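Long-range contacts in SxtG (Microseira wollei, PDB 6U1R), which is an amidinotransferase of the saxitoxin biosynthetic pathway, probably moving an amidino group from a donor to an amine acceptor through a covalent cysteine intermediate: residues S257-T268 and V279-N287; I298-H306 and K336-W347. All coordinates share one frame; numbering follows the deposited sequence.

Contact 1 (S257-T268 and V279-N287)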
loop_
_atom_site.group_PDB
_atom_site.type_symbol
_atom_site.label_atom_id
_atom_site.label_comp_id
_atom_site.label_asym_id
_atom_site.label_seq_id
_atom_site.Cartn_x
_atom_site.Cartn_y
_atom_site.Cartn_z
ATOM N N SER A 257 26.828 3.288 -2.880
ATOM C CA SER A 257 27.435 2.075 -3.420
ATOM C C SER A 257 28.260 2.411 -4.656
ATOM O O SER A 257 27.860 3.240 -5.476
ATOM C CB SER A 257 26.381 1.035 -3.798
ATOM O OG SER A 257 26.997 -0.129 -4.340
ATOM N N GLN A 258 29.407 1.758 -4.778
ATOM C CA GLN A 258 30.218 1.792 -5.986
ATOM C C GLN A 258 29.861 0.678 -6.971
ATOM O O GLN A 258 30.521 0.558 -8.007
ATOM C CB GLN A 258 31.700 1.693 -5.606
ATOM C CG GLN A 258 32.194 2.888 -4.779
ATOM C CD GLN A 258 33.580 2.664 -4.173
ATOM O OE1 GLN A 258 33.981 1.532 -3.879
ATOM N NE2 GLN A 258 34.310 3.749 -3.975
ATOM N N CYS A 259 28.855 -0.149 -6.669
ATOM C CA CYS A 259 28.461 -1.230 -7.575
ATOM C C CYS A 259 27.564 -0.667 -8.668
ATOM O O CYS A 259 26.468 -0.197 -8.361
ATOM C CB CYS A 259 27.701 -2.323 -6.829
ATOM S SG CYS A 259 27.084 -3.643 -7.932
ATOM N N PRO A 260 27.977 -0.691 -9.941
ATOM C CA PRO A 260 27.112 -0.126 -10.992
ATOM C C PRO A 260 25.820 -0.894 -11.202
ATOM O O PRO A 260 24.873 -0.328 -11.773
ATOM C CB PRO A 260 27.996 -0.195 -12.257
ATOM C CG PRO A 260 29.397 -0.346 -11.746
ATOM C CD PRO A 260 29.276 -1.128 -10.476
ATOM N N GLU A 261 25.782 -2.160 -10.786
ATOM C CA GLU A 261 24.649 -3.072 -10.903
ATOM C C GLU A 261 23.758 -3.078 -9.651
ATOM O O GLU A 261 22.974 -4.019 -9.471
ATOM C CB GLU A 261 25.166 -4.495 -11.157
ATOM C CG GLU A 261 25.982 -4.664 -12.451
ATOM C CD GLU A 261 27.452 -4.315 -12.305
ATOM O OE1 GLU A 261 28.026 -4.580 -11.230
ATOM O OE2 GLU A 261 28.045 -3.807 -13.279
ATOM N N ALA A 262 23.902 -2.076 -8.779
ATOM C CA ALA A 262 23.387 -2.164 -7.416
ATOM C C ALA A 262 21.901 -2.475 -7.399
ATOM O O ALA A 262 21.099 -1.807 -8.060
ATOM C CB ALA A 262 23.650 -0.863 -6.655
ATOM N N LEU A 263 21.539 -3.483 -6.592
ATOM C CA LEU A 263 20.154 -3.890 -6.400
ATOM C C LEU A 263 20.152 -4.743 -5.126
ATOM O O LEU A 263 20.609 -5.889 -5.149
ATOM C CB LEU A 263 19.634 -4.654 -7.611
ATOM C CG LEU A 263 18.205 -5.204 -7.697
ATOM C CD1 LEU A 263 17.228 -4.605 -6.751
ATOM C CD2 LEU A 263 17.693 -4.997 -9.123
ATOM N N HIS A 264 19.719 -4.135 -4.023
ATOM C CA HIS A 264 19.720 -4.686 -2.668
ATOM C C HIS A 264 21.071 -4.469 -2.000
ATOM O O HIS A 264 22.114 -4.457 -2.663
ATOM C CB HIS A 264 19.304 -6.167 -2.650
ATOM C CG HIS A 264 17.973 -6.394 -3.293
ATOM N ND1 HIS A 264 17.637 -7.565 -3.940
ATOM C CD2 HIS A 264 16.904 -5.571 -3.421
ATOM C CE1 HIS A 264 16.422 -7.447 -4.449
ATOM N NE2 HIS A 264 15.946 -6.256 -4.130
ATOM N N ILE A 265 21.033 -4.214 -0.692
ATOM C CA ILE A 265 22.210 -3.797 0.070
ATOM C C ILE A 265 22.863 -4.954 0.835
ATOM O O ILE A 265 23.958 -4.772 1.408
ATOM C CB ILE A 265 21.821 -2.642 1.025
ATOM C CG1 ILE A 265 23.026 -1.744 1.378
ATOM C CG2 ILE A 265 21.098 -3.163 2.297
ATOM C CD1 ILE A 265 22.627 -0.453 2.158
ATOM N N ASP A 266 22.247 -6.139 0.851
ATOM C CA ASP A 266 22.671 -7.185 1.772
ATOM C C ASP A 266 23.763 -8.099 1.186
ATOM O O ASP A 266 23.973 -9.210 1.689
ATOM C CB ASP A 266 21.454 -7.975 2.316
ATOM C CG ASP A 266 20.482 -8.491 1.258
ATOM O OD1 ASP A 266 20.561 -8.123 0.077
ATOM O OD2 ASP A 266 19.568 -9.286 1.664
ATOM N N THR A 267 24.499 -7.623 0.173
ATOM C CA THR A 267 25.865 -8.068 -0.093
ATOM C C THR A 267 26.854 -6.909 -0.017
ATOM O O THR A 267 28.012 -7.070 -0.428
ATOM C CB THR A 267 26.002 -8.761 -1.461
ATOM O OG1 THR A 267 25.673 -7.866 -2.520
ATOM C CG2 THR A 267 25.121 -9.979 -1.549
ATOM N N THR A 268 26.440 -5.764 0.539
ATOM C CA THR A 268 27.241 -4.545 0.601
ATOM C C THR A 268 27.529 -4.117 2.030
ATOM O O THR A 268 28.702 -3.859 2.381
ATOM C CB THR A 268 26.523 -3.406 -0.158
ATOM O OG1 THR A 268 26.382 -3.740 -1.555
ATOM C CG2 THR A 268 27.269 -2.068 -0.017
ATOM N N VAL A 279 31.446 -5.208 5.736
ATOM C CA VAL A 279 31.436 -4.293 4.603
ATOM C C VAL A 279 32.152 -4.909 3.404
ATOM O O VAL A 279 33.185 -5.573 3.547
ATOM C CB VAL A 279 32.077 -2.942 4.984
ATOM C CG1 VAL A 279 32.142 -2.049 3.795
ATOM C CG2 VAL A 279 31.283 -2.309 6.105
ATOM N N ASN A 280 31.587 -4.679 2.227
ATOM C CA ASN A 280 32.117 -5.190 0.973
ATOM C C ASN A 280 33.248 -4.285 0.499
ATOM O O ASN A 280 33.008 -3.098 0.263
ATOM C CB ASN A 280 30.974 -5.226 -0.053
ATOM C CG ASN A 280 31.389 -5.773 -1.395
ATOM O OD1 ASN A 280 32.473 -5.472 -1.909
ATOM N ND2 ASN A 280 30.501 -6.568 -1.998
ATOM N N PRO A 281 34.479 -4.789 0.333
ATOM C CA PRO A 281 35.594 -3.880 0.018
ATOM C C PRO A 281 35.556 -3.309 -1.391
ATOM O O PRO A 281 36.227 -2.300 -1.646
ATOM C CB PRO A 281 36.835 -4.760 0.227
ATOM C CG PRO A 281 36.390 -6.114 -0.100
ATOM C CD PRO A 281 34.926 -6.188 0.397
ATOM N N GLU A 282 34.825 -3.921 -2.312
ATOM C CA GLU A 282 34.715 -3.404 -3.670
ATOM C C GLU A 282 33.554 -2.430 -3.836
ATOM O O GLU A 282 33.645 -1.501 -4.649
ATOM C CB GLU A 282 34.566 -4.573 -4.648
ATOM C CG GLU A 282 35.854 -5.385 -4.836
ATOM C CD GLU A 282 36.924 -4.601 -5.577
ATOM O OE1 GLU A 282 36.571 -3.941 -6.572
ATOM O OE2 GLU A 282 38.100 -4.633 -5.164
ATOM N N PHE A 283 32.461 -2.620 -3.098
ATOM C CA PHE A 283 31.294 -1.757 -3.249
ATOM C C PHE A 283 31.279 -0.555 -2.302
ATOM O O PHE A 283 30.491 0.375 -2.529
ATOM C CB PHE A 283 29.999 -2.546 -3.022
ATOM C CG PHE A 283 29.763 -3.695 -4.001
ATOM C CD1 PHE A 283 30.567 -3.889 -5.119
ATOM C CD2 PHE A 283 28.714 -4.571 -3.781
ATOM C CE1 PHE A 283 30.333 -4.948 -5.986
ATOM C CE2 PHE A 283 28.469 -5.626 -4.635
ATOM C CZ PHE A 283 29.274 -5.813 -5.745
ATOM N N VAL A 284 32.103 -0.544 -1.253
ATOM C CA VAL A 284 32.065 0.506 -0.234
ATOM C C VAL A 284 33.435 1.157 -0.127
ATOM O O VAL A 284 34.444 0.463 0.035
ATOM C CB VAL A 284 31.629 -0.066 1.132
ATOM C CG1 VAL A 284 31.828 0.948 2.233
ATOM C CG2 VAL A 284 30.173 -0.511 1.079
ATOM N N ASP A 285 33.471 2.492 -0.208
ATOM C CA ASP A 285 34.628 3.269 0.233
ATOM C C ASP A 285 34.432 3.574 1.716
ATOM O O ASP A 285 33.583 4.395 2.076
ATOM C CB ASP A 285 34.765 4.555 -0.584
ATOM C CG ASP A 285 35.986 5.393 -0.182
ATOM O OD1 ASP A 285 36.582 5.130 0.880
ATOM O OD2 ASP A 285 36.345 6.327 -0.937
ATOM N N VAL A 286 35.202 2.905 2.579
ATOM C CA VAL A 286 34.974 3.025 4.018
ATOM C C VAL A 286 35.171 4.449 4.497
ATOM O O VAL A 286 34.630 4.831 5.543
ATOM C CB VAL A 286 35.896 2.078 4.809
ATOM C CG1 VAL A 286 35.616 0.631 4.437
ATOM C CG2 VAL A 286 37.360 2.424 4.557
ATOM N N ASN A 287 35.933 5.255 3.753
ATOM C CA ASN A 287 36.210 6.622 4.176
ATOM C C ASN A 287 35.070 7.577 3.863
ATOM O O ASN A 287 35.082 8.709 4.358
ATOM C CB ASN A 287 37.502 7.117 3.520
ATOM C CG ASN A 287 38.717 6.342 3.979
ATOM O OD1 ASN A 287 39.495 5.834 3.164
ATOM N ND2 ASN A 287 38.887 6.239 5.293
#
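Asn-280 OD1 is gripped by two backbone nitrogens of its own loop, Glu-282 N and Phe-283 N, while ND2 of the same carboxamide crosses to the 257-268 loop and donates to Thr-267 O at 3.0 Å. That crossing bond is nearly straight, with the acceptor 1° out of the amide plane. At OD1, Glu-282 N lies in the carbonyl plane, whereas Phe-283 N comes from well above it. Together they form an Asx turn and a wider Asx motif that fix the rotation of the amide. CG stands anti to Asn-280 N (chi1 -179°), which carries the amide to Thr-267, while Asn-280 N itself bonds to Thr-268 O at 3.0 Å.

The Phe-283 ring lies between Cys-259 of the facing loop and Asn-280 of its own. Cys-259 CB sits over the ring centre in a CH-pi contact, 3.6 Å from the centroid and 8° off the normal, and SG follows over the same face at 4.1 Å, a sulfur-aromatic contact. Asn-280 ND2 covers the opposite face near the rim, and Thr-268 OG1 meets the edge in plane, 3.3 Å from Phe-283 CD2. Packing is tight beside it, where Thr-268 CG2 lies 3.5 Å from Val-284 CG2. Farther along, Gln-258 N donates to Phe-283 O at 2.9 Å, next to an ST turn in which Ser-257 OG receives Cys-259 N.

The braced loop carries His-264, a predicted active-site residue bonded through NE2 to Asp-215, and brings Thr-267 near Cys-368, consistent with the catalytic centre of an AGAT-like amidinotransferase.

Contact 2 (I298-H306 and K336-W347)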
loop_
_atom_site.group_PDB
_atom_site.type_symbol
_atom_site.label_atom_id
_atom_site.label_comp_id
_atom_site.label_asym_id
_atom_site.label_seq_id
_atom_site.Cartn_x
_atom_site.Cartn_y
_atom_site.Cartn_z
ATOM N N ILE A 298 34.404 -1.755 11.777
ATOM C CA ILE A 298 34.142 -2.062 10.379
ATOM C C ILE A 298 34.921 -3.326 10.037
ATOM O O ILE A 298 36.158 -3.347 10.063
ATOM C CB ILE A 298 34.515 -0.883 9.478
ATOM C CG1 ILE A 298 33.557 0.285 9.780
ATOM C CG2 ILE A 298 34.473 -1.286 8.012
ATOM C CD1 ILE A 298 33.873 1.540 9.033
ATOM N N LEU A 299 34.185 -4.399 9.771
ATOM C CA LEU A 299 34.754 -5.696 9.426
ATOM C C LEU A 299 34.767 -5.806 7.905
ATOM O O LEU A 299 33.712 -5.975 7.285
ATOM C CB LEU A 299 33.938 -6.825 10.055
ATOM C CG LEU A 299 33.640 -6.691 11.553
ATOM C CD1 LEU A 299 32.813 -7.881 12.006
ATOM C CD2 LEU A 299 34.910 -6.586 12.363
ATOM N N VAL A 300 35.955 -5.705 7.295
ATOM C CA VAL A 300 36.050 -5.716 5.835
ATOM C C VAL A 300 36.044 -7.164 5.348
ATOM O O VAL A 300 36.893 -7.975 5.740
ATOM C CB VAL A 300 37.303 -4.968 5.348
ATOM C CG1 VAL A 300 37.370 -4.960 3.805
ATOM C CG2 VAL A 300 37.338 -3.534 5.879
ATOM N N ALA A 301 35.079 -7.493 4.489
ATOM C CA ALA A 301 34.924 -8.860 4.033
ATOM C C ALA A 301 36.178 -9.323 3.294
ATOM O O ALA A 301 36.778 -8.547 2.541
ATOM C CB ALA A 301 33.717 -8.988 3.098
ATOM N N PRO A 302 36.583 -10.579 3.467
ATOM C CA PRO A 302 37.648 -11.133 2.629
ATOM C C PRO A 302 37.159 -11.347 1.210
ATOM O O PRO A 302 35.959 -11.410 0.943
ATOM C CB PRO A 302 37.977 -12.463 3.322
ATOM C CG PRO A 302 36.661 -12.896 3.886
ATOM C CD PRO A 302 35.994 -11.609 4.344
ATOM N N TYR A 303 38.125 -11.429 0.281
ATOM C CA TYR A 303 37.838 -11.760 -1.113
ATOM C C TYR A 303 37.592 -13.262 -1.259
ATOM O O TYR A 303 38.349 -14.066 -0.694
ATOM C CB TYR A 303 38.995 -11.299 -2.005
ATOM C CG TYR A 303 39.042 -9.794 -2.163
ATOM C CD1 TYR A 303 39.593 -8.982 -1.180
ATOM C CD2 TYR A 303 38.508 -9.183 -3.282
ATOM C CE1 TYR A 303 39.612 -7.599 -1.324
ATOM C CE2 TYR A 303 38.536 -7.810 -3.430
ATOM C CZ TYR A 303 39.083 -7.030 -2.457
ATOM O OH TYR A 303 39.087 -5.667 -2.628
ATOM N N PRO A 304 36.548 -13.675 -1.983
ATOM C CA PRO A 304 36.181 -15.098 -2.004
ATOM C C PRO A 304 37.111 -15.975 -2.824
ATOM O O PRO A 304 37.204 -17.178 -2.539
ATOM C CB PRO A 304 34.768 -15.080 -2.612
ATOM C CG PRO A 304 34.779 -13.851 -3.470
ATOM C CD PRO A 304 35.557 -12.849 -2.706
ATOM N N ASN A 305 37.790 -15.427 -3.832
ATOM C CA ASN A 305 38.596 -16.242 -4.739
ATOM C C ASN A 305 37.773 -17.421 -5.252
ATOM O O ASN A 305 38.244 -18.561 -5.314
ATOM C CB ASN A 305 39.881 -16.748 -4.062
ATOM C CG ASN A 305 40.848 -15.633 -3.702
ATOM O OD1 ASN A 305 41.486 -15.657 -2.640
ATOM N ND2 ASN A 305 40.968 -14.657 -4.576
ATOM N N HIS A 306 36.525 -17.137 -5.619
ATOM C CA HIS A 306 35.558 -18.164 -5.977
ATOM C C HIS A 306 34.378 -17.507 -6.670
ATOM O O HIS A 306 33.774 -16.587 -6.110
ATOM C CB HIS A 306 35.074 -18.927 -4.741
ATOM C CG HIS A 306 33.925 -19.851 -5.016
ATOM N ND1 HIS A 306 34.025 -20.931 -5.867
ATOM C CD2 HIS A 306 32.644 -19.839 -4.570
ATOM C CE1 HIS A 306 32.862 -21.561 -5.913
ATOM N NE2 HIS A 306 32.004 -20.912 -5.144
ATOM N N LYS A 336 30.971 -23.004 0.490
ATOM C CA LYS A 336 32.120 -22.724 -0.358
ATOM C C LYS A 336 32.756 -21.373 -0.053
ATOM O O LYS A 336 33.790 -21.047 -0.640
ATOM C CB LYS A 336 31.725 -22.813 -1.837
ATOM C CG LYS A 336 31.378 -24.244 -2.280
ATOM C CD LYS A 336 31.284 -24.358 -3.788
ATOM C CE LYS A 336 30.491 -25.595 -4.218
ATOM N NZ LYS A 336 31.333 -26.816 -4.226
ATOM N N GLN A 337 32.197 -20.595 0.874
ATOM C CA GLN A 337 32.755 -19.285 1.199
ATOM C C GLN A 337 33.809 -19.423 2.296
ATOM O O GLN A 337 33.670 -18.917 3.402
ATOM C CB GLN A 337 31.646 -18.332 1.619
ATOM C CG GLN A 337 30.653 -18.095 0.524
ATOM C CD GLN A 337 31.217 -17.235 -0.585
ATOM O OE1 GLN A 337 31.936 -16.261 -0.319
ATOM N NE2 GLN A 337 30.876 -17.565 -1.837
ATOM N N GLU A 338 34.865 -20.165 1.973
ATOM C CA GLU A 338 35.843 -20.500 3.001
ATOM C C GLU A 338 36.524 -19.272 3.580
ATOM O O GLU A 338 36.743 -19.247 4.804
ATOM C CB GLU A 338 36.869 -21.495 2.440
ATOM C CG GLU A 338 36.271 -22.866 2.134
ATOM C CD GLU A 338 37.267 -23.799 1.458
ATOM O OE1 GLU A 338 38.482 -23.663 1.708
ATOM O OE2 GLU A 338 36.835 -24.655 0.666
ATOM N N PRO A 339 36.878 -18.247 2.802
ATOM C CA PRO A 339 37.443 -17.040 3.422
ATOM C C PRO A 339 36.486 -16.359 4.388
ATOM O O PRO A 339 36.899 -15.960 5.492
ATOM C CB PRO A 339 37.786 -16.157 2.210
ATOM C CG PRO A 339 38.021 -17.157 1.086
ATOM C CD PRO A 339 36.990 -18.221 1.331
ATOM N N MET A 340 35.203 -16.228 4.024
ATOM C CA MET A 340 34.239 -15.649 4.955
ATOM C C MET A 340 34.141 -16.466 6.238
ATOM O O MET A 340 34.060 -15.890 7.327
ATOM C CB MET A 340 32.859 -15.529 4.306
ATOM C CG MET A 340 31.839 -14.786 5.164
ATOM S SD MET A 340 32.240 -13.025 5.396
ATOM C CE MET A 340 31.879 -12.409 3.789
ATOM N N ILE A 341 34.100 -17.802 6.129
ATOM C CA ILE A 341 33.993 -18.654 7.318
ATOM C C ILE A 341 35.164 -18.389 8.261
ATOM O O ILE A 341 34.986 -18.220 9.476
ATOM C CB ILE A 341 33.913 -20.140 6.912
ATOM C CG1 ILE A 341 32.597 -20.403 6.178
ATOM C CG2 ILE A 341 34.015 -21.071 8.142
ATOM C CD1 ILE A 341 32.590 -21.684 5.371
ATOM N N LYS A 342 36.378 -18.323 7.708
ATOM C CA LYS A 342 37.555 -18.089 8.540
ATOM C C LYS A 342 37.529 -16.701 9.173
ATOM O O LYS A 342 37.831 -16.548 10.364
ATOM C CB LYS A 342 38.833 -18.262 7.715
ATOM C CG LYS A 342 40.095 -17.926 8.537
ATOM C CD LYS A 342 41.368 -18.143 7.764
ATOM C CE LYS A 342 42.556 -17.653 8.597
ATOM N NZ LYS A 342 43.793 -17.563 7.765
ATOM N N ALA A 343 37.174 -15.674 8.394
ATOM C CA ALA A 343 37.128 -14.321 8.942
ATOM C C ALA A 343 36.090 -14.206 10.050
ATOM O O ALA A 343 36.348 -13.599 11.101
ATOM C CB ALA A 343 36.842 -13.317 7.827
ATOM N N LEU A 344 34.908 -14.788 9.839
ATOM C CA LEU A 344 33.885 -14.758 10.878
ATOM C C LEU A 344 34.383 -15.399 12.169
ATOM O O LEU A 344 34.165 -14.858 13.257
ATOM C CB LEU A 344 32.625 -15.452 10.382
ATOM C CG LEU A 344 31.871 -14.641 9.319
ATOM C CD1 LEU A 344 30.804 -15.491 8.685
ATOM C CD2 LEU A 344 31.259 -13.362 9.946
ATOM N N LYS A 345 35.043 -16.556 12.075
ATOM C CA LYS A 345 35.590 -17.189 13.279
ATOM C C LYS A 345 36.610 -16.284 13.953
ATOM O O LYS A 345 36.577 -16.087 15.176
ATOM C CB LYS A 345 36.243 -18.523 12.929
ATOM C CG LYS A 345 35.276 -19.612 12.565
ATOM C CD LYS A 345 35.988 -20.884 12.058
ATOM C CE LYS A 345 37.030 -21.385 13.045
ATOM N NZ LYS A 345 37.269 -22.855 12.907
ATOM N N ASP A 346 37.529 -15.728 13.166
ATOM C CA ASP A 346 38.567 -14.880 13.734
ATOM C C ASP A 346 37.976 -13.626 14.357
ATOM O O ASP A 346 38.536 -13.100 15.325
ATOM C CB ASP A 346 39.605 -14.524 12.665
ATOM C CG ASP A 346 40.408 -15.747 12.191
ATOM O OD1 ASP A 346 40.296 -16.837 12.809
ATOM O OD2 ASP A 346 41.142 -15.624 11.195
ATOM N N TRP A 347 36.834 -13.144 13.846
ATOM C CA TRP A 347 36.163 -11.988 14.432
ATOM C C TRP A 347 35.315 -12.336 15.656
ATOM O O TRP A 347 34.699 -11.433 16.231
ATOM C CB TRP A 347 35.277 -11.305 13.379
ATOM C CG TRP A 347 36.026 -10.521 12.333
ATOM C CD1 TRP A 347 37.172 -9.791 12.509
ATOM C CD2 TRP A 347 35.675 -10.389 10.949
ATOM N NE1 TRP A 347 37.555 -9.219 11.311
ATOM C CE2 TRP A 347 36.650 -9.570 10.342
ATOM C CE3 TRP A 347 34.627 -10.885 10.164
ATOM C CZ2 TRP A 347 36.612 -9.235 8.989
ATOM C CZ3 TRP A 347 34.589 -10.550 8.817
ATOM C CH2 TRP A 347 35.590 -9.740 8.240
HETATM O O HOH W 1 31.681 -16.187 -4.287
#
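Leu-299 lays its side chain across one face of the Trp-347 indole, the two running oppositely past each other. CB stands 3.7 Å from the centroid of the six-membered ring, 8° off its normal, a CH-pi contact. Since CG is anti to the carbonyl carbon (chi1 -50°), the branch turns back over the indole: CD1 lies near CD2 of Trp-347, and CD2 of the leucine near NE1. The indole's far edge meets the backbone, with Val-300 O in the ring plane 3.3 Å from Trp-347 CH2.

Pro-302 is the central bump. Its CG and CD enter a hollow on the flank of helix 338-346 lined by Pro-339, Met-340 and Ala-343; CG lies 3.5 Å from Pro-339 O and 4.0 Å from Ala-343 CB. This seats the loop after strand 297-300, while the strand itself meets Trp-347 just past the helix end. The helix also packs on strands 330-334 and 350-354, consistent with the alpha/beta propeller of the amidinotransferase family. Met-340, bent at chi2 and chi3, brings SD beside Pro-302 CD and CE to 3.9 Å from Ala-301 CB.

At the helix start, Pro-339 CG lies against the carbonyl oxygens of Tyr-303 and Pro-304. Lys-336 CD passes 3.8 Å from His-306 NE2, which bonds to Glu-357, and Gln-337 NE2 meets the imidazole edge. Water 1 joins the loops, donating to His-306 O and accepting from Gln-337 NE2.

Contacts 1 and 2 follow one another along the chain, the first closing before the second opens, and their centres lie 16 Å apart. They meet at the mixed sheet of strands 269-273, 276-279 and 297-300. Val-279 ends the middle strand within contact 1, and its N and O are 2.9 Å from Leu-299 O and Ala-301 N of contact 2, probable hydrogen bonds on the parallel side. Pro-281 packs on Val-300, and Glu-282 OE2 is hydrogen-bonded to Tyr-303 OH. Loop 257-268 leads into one edge; helix 338-346 and Trp-347 pack on edge strand 297-300 and the loop leaving it, so one small sheet probably connects the predicted catalytic loop to a peripheral helix remote from the annotated sites.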